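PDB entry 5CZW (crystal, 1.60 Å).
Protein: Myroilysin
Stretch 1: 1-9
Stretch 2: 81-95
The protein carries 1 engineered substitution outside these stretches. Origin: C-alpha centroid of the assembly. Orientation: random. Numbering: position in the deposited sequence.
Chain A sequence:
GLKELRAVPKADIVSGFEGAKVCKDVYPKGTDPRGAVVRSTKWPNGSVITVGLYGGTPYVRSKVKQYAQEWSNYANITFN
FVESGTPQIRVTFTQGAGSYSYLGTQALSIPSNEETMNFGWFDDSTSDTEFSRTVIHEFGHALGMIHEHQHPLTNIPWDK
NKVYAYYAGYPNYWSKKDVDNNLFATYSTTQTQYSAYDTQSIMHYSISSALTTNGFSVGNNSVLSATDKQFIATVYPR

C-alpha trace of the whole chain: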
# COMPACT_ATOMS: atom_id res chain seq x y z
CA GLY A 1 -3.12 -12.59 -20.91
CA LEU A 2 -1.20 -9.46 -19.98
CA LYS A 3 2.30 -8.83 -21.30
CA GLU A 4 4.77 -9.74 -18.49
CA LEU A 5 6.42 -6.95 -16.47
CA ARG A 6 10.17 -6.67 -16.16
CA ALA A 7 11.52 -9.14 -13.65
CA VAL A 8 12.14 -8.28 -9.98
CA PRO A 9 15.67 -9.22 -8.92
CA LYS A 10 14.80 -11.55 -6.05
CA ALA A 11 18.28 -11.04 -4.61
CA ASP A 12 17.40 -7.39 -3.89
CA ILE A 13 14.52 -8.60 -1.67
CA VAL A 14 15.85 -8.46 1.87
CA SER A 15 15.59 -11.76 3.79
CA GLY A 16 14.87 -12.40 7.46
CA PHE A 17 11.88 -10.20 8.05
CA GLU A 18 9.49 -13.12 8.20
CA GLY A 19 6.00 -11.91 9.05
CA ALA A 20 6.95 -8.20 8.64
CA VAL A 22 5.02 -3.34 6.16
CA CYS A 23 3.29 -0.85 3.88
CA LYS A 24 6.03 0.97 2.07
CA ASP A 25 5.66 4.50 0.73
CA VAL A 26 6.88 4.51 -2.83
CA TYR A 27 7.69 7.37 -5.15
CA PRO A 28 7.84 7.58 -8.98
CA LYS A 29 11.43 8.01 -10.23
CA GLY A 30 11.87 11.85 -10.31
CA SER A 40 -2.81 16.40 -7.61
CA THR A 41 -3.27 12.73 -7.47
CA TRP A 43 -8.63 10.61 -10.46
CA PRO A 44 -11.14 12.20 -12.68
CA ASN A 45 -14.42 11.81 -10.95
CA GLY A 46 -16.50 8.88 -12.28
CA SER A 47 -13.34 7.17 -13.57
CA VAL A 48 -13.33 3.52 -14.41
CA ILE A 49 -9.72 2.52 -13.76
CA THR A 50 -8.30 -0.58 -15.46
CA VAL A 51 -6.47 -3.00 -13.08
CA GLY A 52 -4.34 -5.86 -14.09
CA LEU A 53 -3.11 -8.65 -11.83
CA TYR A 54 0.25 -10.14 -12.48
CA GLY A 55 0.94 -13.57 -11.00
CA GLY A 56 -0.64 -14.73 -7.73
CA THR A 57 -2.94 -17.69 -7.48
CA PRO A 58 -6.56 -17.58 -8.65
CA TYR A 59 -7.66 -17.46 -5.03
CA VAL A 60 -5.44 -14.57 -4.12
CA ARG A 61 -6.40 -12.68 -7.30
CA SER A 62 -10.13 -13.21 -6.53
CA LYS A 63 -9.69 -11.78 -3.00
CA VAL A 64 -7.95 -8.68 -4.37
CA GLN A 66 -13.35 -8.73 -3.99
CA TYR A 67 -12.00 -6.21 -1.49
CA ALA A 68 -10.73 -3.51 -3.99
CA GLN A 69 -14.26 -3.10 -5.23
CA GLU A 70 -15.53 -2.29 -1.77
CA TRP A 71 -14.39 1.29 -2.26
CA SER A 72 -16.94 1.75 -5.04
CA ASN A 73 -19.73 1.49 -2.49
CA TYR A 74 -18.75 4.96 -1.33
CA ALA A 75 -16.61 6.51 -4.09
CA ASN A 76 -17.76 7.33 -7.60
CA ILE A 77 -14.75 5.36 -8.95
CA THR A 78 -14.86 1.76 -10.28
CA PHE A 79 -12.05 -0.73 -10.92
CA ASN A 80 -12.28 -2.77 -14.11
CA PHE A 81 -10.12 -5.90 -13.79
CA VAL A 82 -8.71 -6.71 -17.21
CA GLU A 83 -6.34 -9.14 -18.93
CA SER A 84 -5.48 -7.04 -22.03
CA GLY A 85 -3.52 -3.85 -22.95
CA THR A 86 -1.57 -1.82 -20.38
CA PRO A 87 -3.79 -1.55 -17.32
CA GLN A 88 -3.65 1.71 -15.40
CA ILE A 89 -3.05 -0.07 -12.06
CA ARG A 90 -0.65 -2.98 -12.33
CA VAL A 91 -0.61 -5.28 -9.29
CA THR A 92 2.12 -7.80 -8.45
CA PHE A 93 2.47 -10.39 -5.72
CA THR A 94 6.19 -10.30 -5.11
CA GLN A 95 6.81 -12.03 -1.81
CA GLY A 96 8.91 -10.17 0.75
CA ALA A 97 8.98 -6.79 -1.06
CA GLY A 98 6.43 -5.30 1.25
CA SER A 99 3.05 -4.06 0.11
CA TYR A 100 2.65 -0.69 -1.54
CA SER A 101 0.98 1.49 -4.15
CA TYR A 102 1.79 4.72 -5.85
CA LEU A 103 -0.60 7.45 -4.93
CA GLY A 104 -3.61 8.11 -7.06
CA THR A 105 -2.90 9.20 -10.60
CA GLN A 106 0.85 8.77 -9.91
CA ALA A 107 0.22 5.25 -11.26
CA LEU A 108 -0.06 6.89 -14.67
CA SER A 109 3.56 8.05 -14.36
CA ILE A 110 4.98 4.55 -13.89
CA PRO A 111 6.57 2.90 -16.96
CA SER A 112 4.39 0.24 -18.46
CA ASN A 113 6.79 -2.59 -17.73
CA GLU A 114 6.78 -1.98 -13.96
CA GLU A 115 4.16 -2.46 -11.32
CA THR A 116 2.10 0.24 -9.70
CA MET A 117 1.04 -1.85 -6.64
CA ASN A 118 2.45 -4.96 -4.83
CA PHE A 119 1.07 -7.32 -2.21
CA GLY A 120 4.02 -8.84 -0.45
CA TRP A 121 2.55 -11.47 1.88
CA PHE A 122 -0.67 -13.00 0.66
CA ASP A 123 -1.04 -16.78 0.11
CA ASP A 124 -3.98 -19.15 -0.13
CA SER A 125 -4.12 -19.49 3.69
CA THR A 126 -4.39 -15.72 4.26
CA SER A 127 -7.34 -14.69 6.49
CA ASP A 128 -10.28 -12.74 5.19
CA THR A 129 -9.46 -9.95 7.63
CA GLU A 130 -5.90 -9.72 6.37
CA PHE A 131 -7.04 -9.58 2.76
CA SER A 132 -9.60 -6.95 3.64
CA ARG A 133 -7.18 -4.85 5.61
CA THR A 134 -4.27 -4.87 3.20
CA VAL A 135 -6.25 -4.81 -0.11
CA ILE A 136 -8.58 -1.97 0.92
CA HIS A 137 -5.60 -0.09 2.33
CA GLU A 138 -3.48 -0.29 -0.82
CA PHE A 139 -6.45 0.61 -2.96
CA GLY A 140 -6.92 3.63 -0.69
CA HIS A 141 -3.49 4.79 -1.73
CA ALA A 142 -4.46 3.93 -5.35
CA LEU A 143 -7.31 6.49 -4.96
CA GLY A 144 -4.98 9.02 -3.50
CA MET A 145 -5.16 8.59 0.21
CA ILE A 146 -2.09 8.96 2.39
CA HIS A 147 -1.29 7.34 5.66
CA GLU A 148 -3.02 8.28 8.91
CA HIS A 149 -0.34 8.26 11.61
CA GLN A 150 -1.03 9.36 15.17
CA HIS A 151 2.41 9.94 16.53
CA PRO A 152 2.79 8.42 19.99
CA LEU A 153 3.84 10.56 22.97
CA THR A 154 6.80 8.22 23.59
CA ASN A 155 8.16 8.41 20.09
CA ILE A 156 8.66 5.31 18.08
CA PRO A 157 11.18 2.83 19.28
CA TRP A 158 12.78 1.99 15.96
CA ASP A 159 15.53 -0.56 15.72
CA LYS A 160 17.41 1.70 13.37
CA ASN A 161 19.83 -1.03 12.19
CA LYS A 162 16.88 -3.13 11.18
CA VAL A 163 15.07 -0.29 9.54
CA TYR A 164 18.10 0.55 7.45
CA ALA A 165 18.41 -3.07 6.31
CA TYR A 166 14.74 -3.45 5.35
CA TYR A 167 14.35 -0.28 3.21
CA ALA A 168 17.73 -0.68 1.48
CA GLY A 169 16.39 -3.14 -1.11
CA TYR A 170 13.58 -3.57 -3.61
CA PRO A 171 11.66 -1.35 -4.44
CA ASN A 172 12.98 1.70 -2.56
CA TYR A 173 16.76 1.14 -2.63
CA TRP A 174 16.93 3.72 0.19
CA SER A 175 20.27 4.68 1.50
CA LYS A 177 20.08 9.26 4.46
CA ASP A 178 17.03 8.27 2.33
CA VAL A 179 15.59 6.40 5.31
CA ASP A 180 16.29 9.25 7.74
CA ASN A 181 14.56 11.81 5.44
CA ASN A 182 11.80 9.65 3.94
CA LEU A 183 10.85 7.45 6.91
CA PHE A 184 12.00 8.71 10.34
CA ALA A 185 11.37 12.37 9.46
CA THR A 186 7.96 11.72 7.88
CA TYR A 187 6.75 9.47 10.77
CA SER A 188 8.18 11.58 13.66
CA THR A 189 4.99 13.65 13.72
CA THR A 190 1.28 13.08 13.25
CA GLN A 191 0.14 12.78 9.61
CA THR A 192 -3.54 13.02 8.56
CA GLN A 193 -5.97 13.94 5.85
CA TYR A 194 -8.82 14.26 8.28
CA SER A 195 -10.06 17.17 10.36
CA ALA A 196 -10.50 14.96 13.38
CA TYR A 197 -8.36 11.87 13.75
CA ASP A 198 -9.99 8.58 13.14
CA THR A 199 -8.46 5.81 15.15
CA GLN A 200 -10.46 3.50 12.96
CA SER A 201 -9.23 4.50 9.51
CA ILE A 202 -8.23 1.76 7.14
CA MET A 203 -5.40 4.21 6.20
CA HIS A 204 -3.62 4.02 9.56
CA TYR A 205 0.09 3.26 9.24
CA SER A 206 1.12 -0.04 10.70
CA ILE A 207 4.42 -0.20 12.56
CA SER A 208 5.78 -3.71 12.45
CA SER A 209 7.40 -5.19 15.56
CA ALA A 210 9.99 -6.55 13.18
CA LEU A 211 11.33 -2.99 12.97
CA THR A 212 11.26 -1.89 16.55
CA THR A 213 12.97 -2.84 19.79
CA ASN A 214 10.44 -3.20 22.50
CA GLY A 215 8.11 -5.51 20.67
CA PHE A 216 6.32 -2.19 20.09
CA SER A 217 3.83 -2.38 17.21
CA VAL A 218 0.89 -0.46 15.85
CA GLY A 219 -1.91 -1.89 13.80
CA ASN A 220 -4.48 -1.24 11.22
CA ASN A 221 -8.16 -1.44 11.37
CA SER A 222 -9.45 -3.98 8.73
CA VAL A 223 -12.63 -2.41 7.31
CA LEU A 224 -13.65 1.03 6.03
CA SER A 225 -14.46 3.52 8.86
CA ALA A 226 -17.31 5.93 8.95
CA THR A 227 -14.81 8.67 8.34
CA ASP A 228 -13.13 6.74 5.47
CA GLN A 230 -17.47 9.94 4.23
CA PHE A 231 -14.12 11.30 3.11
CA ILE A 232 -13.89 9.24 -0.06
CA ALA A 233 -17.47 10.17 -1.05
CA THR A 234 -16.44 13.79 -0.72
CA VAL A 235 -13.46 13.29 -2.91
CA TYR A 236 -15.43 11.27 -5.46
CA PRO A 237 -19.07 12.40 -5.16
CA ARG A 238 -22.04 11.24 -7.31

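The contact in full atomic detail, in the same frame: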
# COMPACT_ATOMS: atom_id res chain seq x y z
N GLY A 1 -3.00 -13.43 -22.16
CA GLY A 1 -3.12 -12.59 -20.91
C GLY A 1 -2.35 -11.30 -21.07
O GLY A 1 -2.07 -10.91 -22.14
N LEU A 2 -1.98 -10.67 -19.97
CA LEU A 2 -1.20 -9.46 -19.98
C LEU A 2 0.27 -9.74 -20.33
O LEU A 2 0.82 -10.72 -19.94
CB LEU A 2 -1.25 -8.88 -18.60
CG LEU A 2 -2.64 -8.35 -18.27
CD1 LEU A 2 -2.84 -8.30 -16.74
CD2 LEU A 2 -2.89 -7.03 -19.00
N LYS A 3 0.88 -8.83 -21.05
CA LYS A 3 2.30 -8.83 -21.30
C LYS A 3 3.04 -8.79 -19.96
O LYS A 3 2.71 -7.94 -19.14
CB LYS A 3 2.57 -7.54 -22.08
CG LYS A 3 4.04 -7.33 -22.42
CD LYS A 3 4.25 -6.20 -23.41
CE LYS A 3 4.10 -6.65 -24.86
NZ LYS A 3 4.92 -5.79 -25.77
N GLU A 4 4.04 -9.66 -19.76
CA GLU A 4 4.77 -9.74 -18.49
C GLU A 4 5.54 -8.43 -18.22
O GLU A 4 5.95 -7.73 -19.17
CB GLU A 4 5.76 -10.92 -18.51
CG GLU A 4 5.12 -12.22 -19.00
CD GLU A 4 5.49 -13.49 -18.24
OE1 GLU A 4 6.59 -13.62 -17.66
OE2 GLU A 4 4.65 -14.41 -18.28
N LEU A 5 5.71 -8.11 -16.94
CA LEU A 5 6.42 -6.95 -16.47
C LEU A 5 7.90 -7.32 -16.38
O LEU A 5 8.24 -8.51 -16.35
CB LEU A 5 5.91 -6.48 -15.09
CG LEU A 5 4.40 -6.16 -15.06
CD1 LEU A 5 4.03 -5.70 -13.65
CD2 LEU A 5 3.96 -5.08 -16.03
N ARG A 6 8.76 -6.33 -16.32
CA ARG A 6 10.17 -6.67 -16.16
C ARG A 6 10.37 -7.38 -14.83
O ARG A 6 9.71 -7.08 -13.81
CB ARG A 6 11.06 -5.43 -16.22
CG ARG A 6 10.64 -4.38 -15.21
CD ARG A 6 11.78 -3.79 -14.42
NE ARG A 6 12.17 -4.51 -13.21
CZ ARG A 6 11.54 -4.51 -12.03
NH1 ARG A 6 10.36 -3.88 -11.79
NH2 ARG A 6 12.12 -5.18 -11.05
N ALA A 7 11.33 -8.31 -14.82
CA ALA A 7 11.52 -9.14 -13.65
C ALA A 7 12.06 -8.41 -12.40
O ALA A 7 12.89 -7.52 -12.48
CB ALA A 7 12.43 -10.35 -14.02
N VAL A 8 11.56 -8.77 -11.23
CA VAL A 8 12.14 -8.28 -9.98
C VAL A 8 13.38 -9.12 -9.69
O VAL A 8 13.32 -10.35 -9.80
CB VAL A 8 11.14 -8.32 -8.81
CG1 VAL A 8 11.80 -8.10 -7.45
CG2 VAL A 8 10.10 -7.24 -9.00
N PRO A 9 14.51 -8.47 -9.38
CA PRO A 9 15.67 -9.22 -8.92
C PRO A 9 15.42 -9.73 -7.50
O PRO A 9 15.50 -8.97 -6.53
CB PRO A 9 16.84 -8.21 -9.01
CG PRO A 9 16.23 -6.87 -9.17
CD PRO A 9 14.78 -7.02 -9.51
N PHE A 81 -11.22 -4.93 -13.76
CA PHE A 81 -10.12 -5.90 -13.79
C PHE A 81 -10.02 -6.56 -15.15
O PHE A 81 -10.98 -7.26 -15.54
CB PHE A 81 -10.28 -6.94 -12.70
CG PHE A 81 -10.00 -6.42 -11.32
CD1 PHE A 81 -10.86 -5.55 -10.65
CD2 PHE A 81 -8.76 -6.62 -10.76
CE1 PHE A 81 -10.52 -5.02 -9.37
CE2 PHE A 81 -8.44 -6.11 -9.47
CZ PHE A 81 -9.33 -5.34 -8.79
N VAL A 82 -8.91 -6.32 -15.83
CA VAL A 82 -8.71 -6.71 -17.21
C VAL A 82 -7.46 -7.63 -17.41
O VAL A 82 -6.59 -7.72 -16.53
CB VAL A 82 -8.55 -5.49 -18.08
CG1 VAL A 82 -9.63 -4.48 -17.84
CG2 VAL A 82 -7.22 -4.87 -17.77
N GLU A 83 -7.40 -8.26 -18.57
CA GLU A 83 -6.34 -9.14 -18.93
C GLU A 83 -5.76 -8.78 -20.32
O GLU A 83 -5.06 -9.61 -20.97
CB GLU A 83 -6.85 -10.60 -18.89
CG GLU A 83 -7.37 -10.98 -17.50
CD GLU A 83 -8.05 -12.35 -17.45
OE1 GLU A 83 -7.65 -13.25 -18.23
OE2 GLU A 83 -8.98 -12.51 -16.63
N SER A 84 -6.01 -7.55 -20.77
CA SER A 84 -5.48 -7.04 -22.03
C SER A 84 -4.88 -5.62 -21.86
O SER A 84 -5.17 -4.94 -20.91
CB SER A 84 -6.63 -6.94 -23.03
OG SER A 84 -7.55 -5.92 -22.58
N GLY A 85 -4.10 -5.20 -22.85
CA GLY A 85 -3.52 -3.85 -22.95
C GLY A 85 -2.55 -3.58 -21.81
O GLY A 85 -1.96 -4.52 -21.31
N THR A 86 -2.46 -2.29 -21.43
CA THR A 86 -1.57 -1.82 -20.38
C THR A 86 -2.52 -1.23 -19.37
O THR A 86 -3.10 -0.17 -19.58
CB THR A 86 -0.65 -0.67 -20.86
OG1 THR A 86 0.29 -1.17 -21.83
CG2 THR A 86 0.16 -0.16 -19.68
N PRO A 87 -2.85 -1.98 -18.30
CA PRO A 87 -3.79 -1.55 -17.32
C PRO A 87 -3.21 -0.32 -16.61
O PRO A 87 -1.98 -0.15 -16.51
CB PRO A 87 -3.85 -2.73 -16.36
CG PRO A 87 -3.37 -3.89 -17.16
CD PRO A 87 -2.32 -3.32 -18.03
N GLN A 88 -4.08 0.50 -16.07
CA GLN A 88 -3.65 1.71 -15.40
C GLN A 88 -3.01 1.45 -14.04
O GLN A 88 -2.02 2.10 -13.65
CB GLN A 88 -4.81 2.67 -15.25
CG GLN A 88 -5.26 3.33 -16.52
CD GLN A 88 -6.60 3.99 -16.48
OE1 GLN A 88 -7.57 3.42 -16.05
NE2 GLN A 88 -6.63 5.22 -16.93
N ILE A 89 -3.59 0.46 -13.34
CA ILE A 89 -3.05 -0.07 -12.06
C ILE A 89 -2.59 -1.45 -12.38
O ILE A 89 -3.30 -2.27 -12.95
CB ILE A 89 -4.10 -0.07 -10.95
CG1 ILE A 89 -4.44 1.41 -10.62
CG2 ILE A 89 -3.60 -0.81 -9.70
CD1 ILE A 89 -5.61 1.56 -9.71
N ARG A 90 -1.33 -1.70 -12.01
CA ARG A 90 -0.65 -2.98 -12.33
C ARG A 90 -0.11 -3.61 -11.03
O ARG A 90 0.75 -3.04 -10.35
CB ARG A 90 0.47 -2.85 -13.36
CG ARG A 90 -0.08 -2.25 -14.68
CD ARG A 90 1.01 -2.03 -15.74
NE ARG A 90 1.95 -1.04 -15.36
CZ ARG A 90 1.81 0.25 -15.51
NH1 ARG A 90 0.72 0.71 -15.99
NH2 ARG A 90 2.76 1.10 -15.09
N VAL A 91 -0.79 -4.67 -10.62
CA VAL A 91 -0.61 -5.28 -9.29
C VAL A 91 0.24 -6.59 -9.38
O VAL A 91 -0.06 -7.55 -10.16
CB VAL A 91 -1.97 -5.72 -8.72
CG1 VAL A 91 -1.71 -6.32 -7.33
CG2 VAL A 91 -2.96 -4.58 -8.74
N THR A 92 1.35 -6.58 -8.67
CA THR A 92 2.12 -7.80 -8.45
C THR A 92 1.99 -8.38 -7.07
O THR A 92 1.46 -7.73 -6.18
CB THR A 92 3.58 -7.55 -8.78
OG1 THR A 92 4.02 -6.40 -8.08
CG2 THR A 92 3.77 -7.35 -10.33
N PHE A 93 2.57 -9.59 -6.93
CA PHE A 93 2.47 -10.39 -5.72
C PHE A 93 3.86 -10.85 -5.31
O PHE A 93 4.07 -12.08 -4.95
CB PHE A 93 1.54 -11.55 -5.96
CG PHE A 93 0.14 -11.09 -6.23
CD1 PHE A 93 -0.76 -10.77 -5.17
CD2 PHE A 93 -0.27 -10.92 -7.50
CE1 PHE A 93 -2.04 -10.31 -5.47
CE2 PHE A 93 -1.53 -10.43 -7.76
CZ PHE A 93 -2.37 -10.12 -6.75
N THR A 94 4.77 -9.92 -5.35
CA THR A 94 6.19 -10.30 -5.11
C THR A 94 6.37 -10.44 -3.61
O THR A 94 6.30 -9.44 -2.84
CB THR A 94 7.11 -9.22 -5.67
OG1 THR A 94 6.91 -9.11 -7.10
CG2 THR A 94 8.54 -9.50 -5.33
N GLN A 95 6.76 -11.66 -3.22
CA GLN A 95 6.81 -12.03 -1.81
C GLN A 95 8.01 -11.36 -1.15
O GLN A 95 9.11 -11.39 -1.68
CB GLN A 95 6.90 -13.58 -1.64
CG GLN A 95 5.61 -14.30 -2.00
CD GLN A 95 4.47 -13.73 -1.22
OE1 GLN A 95 4.45 -13.84 -0.02
NE2 GLN A 95 3.60 -13.01 -1.89
O HOH W 1 -0.64 -6.65 -22.13

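An extended segment need not join a β-sheet to be held against a protein; a few apolar side chains, spaced along the chain and laid on whatever the neighbouring segment offers, helped by a bridging water, can make up the contact. The N-terminal residues of myroilysin illustrate the principle. Residues 1–9 form no regular helix or strand, yet they run beside residues 81–95, which include the strand 89–92, and the two stretches together bury 407 Å² without a single direct hydrogen bond between them.

The contact begins at the chain terminus. Gly1 lies with its C atom 3.2 Å from Glu83 O, a close backbone approach, and it is exposed; a CB in its ideal place would point sideways, 4.6 Å from Glu83 O, with room for it, so the contact itself does not demand glycine. Leu2 N is 3.4 Å from the same Glu83 O, but the angle is too poor for a hydrogen bond, so the two backbones touch here without pairing.

Leu2 contributes the largest covered area of any residue in the contact. Its CA-to-CB bond points sideways, and the m,t rotamer brings the branched end closer to the other stretch. There Leu2 CD2 sits 3.5 Å from Gly85 O, 3.6 Å from Ser84 N and 3.7 Å from Pro87 CG, while Leu2 CD1 lies 3.8 Å from Val82 O. Leucine suits the position because its forked end can touch several groups at once; most of what it meets is backbone, and the ring of buried Pro87 supplies an apolar surface. Gly85 itself has a positive phi of 64°, a conformation that favours glycine.

Lys3 shows how water can supply the polar link that direct contact lacks. Lys3 N donates to a water at 2.9 Å from the water oxygen, and that water in turn donates to Gly85 O, 2.6 Å from its oxygen. The lysine CA-to-CB bond is sideways and the end of the side chain leads away, leaving its backbone to make the bridge. Glu4, also exposed, is out of reach.

Leu5 is the second anchor. The CA-to-CB bond of Leu5 points toward the other stretch, and the m,t rotamer places Leu5 CD1 3.7 Å from Thr92 CG2 and Leu5 CD2 4.3 Å from Arg90 CD. Both partners offer carbon here: Thr92 its methyl group, Arg90 the aliphatic part of its side chain. The guanidinium of Arg90 is occupied separately, with Arg90 NH1 donating to Pro87 O at 2.9 Å and its other nitrogens bonded elsewhere in the structure. A charged residue can thus serve as an apolar platform once its polar end is satisfied.

Arg6 and Ala7 make no contact with the second stretch; Arg6 instead forms a weak hydrogen bond from NH2 to Ala7 O, at 2.8 Å. The CA-to-CB bond of Val8 points toward the second stretch, and in the t rotamer Val8 CG1 lies 4.1 Å from Thr94 CG2, a loose methyl-to-methyl contact, with both CA-to-CB bonds directed toward the opposing stretch. Pro9 lies beyond reach. The anchors at 2, 5 and 8 therefore recur every third residue, with intervening side chains left largely free of the contact.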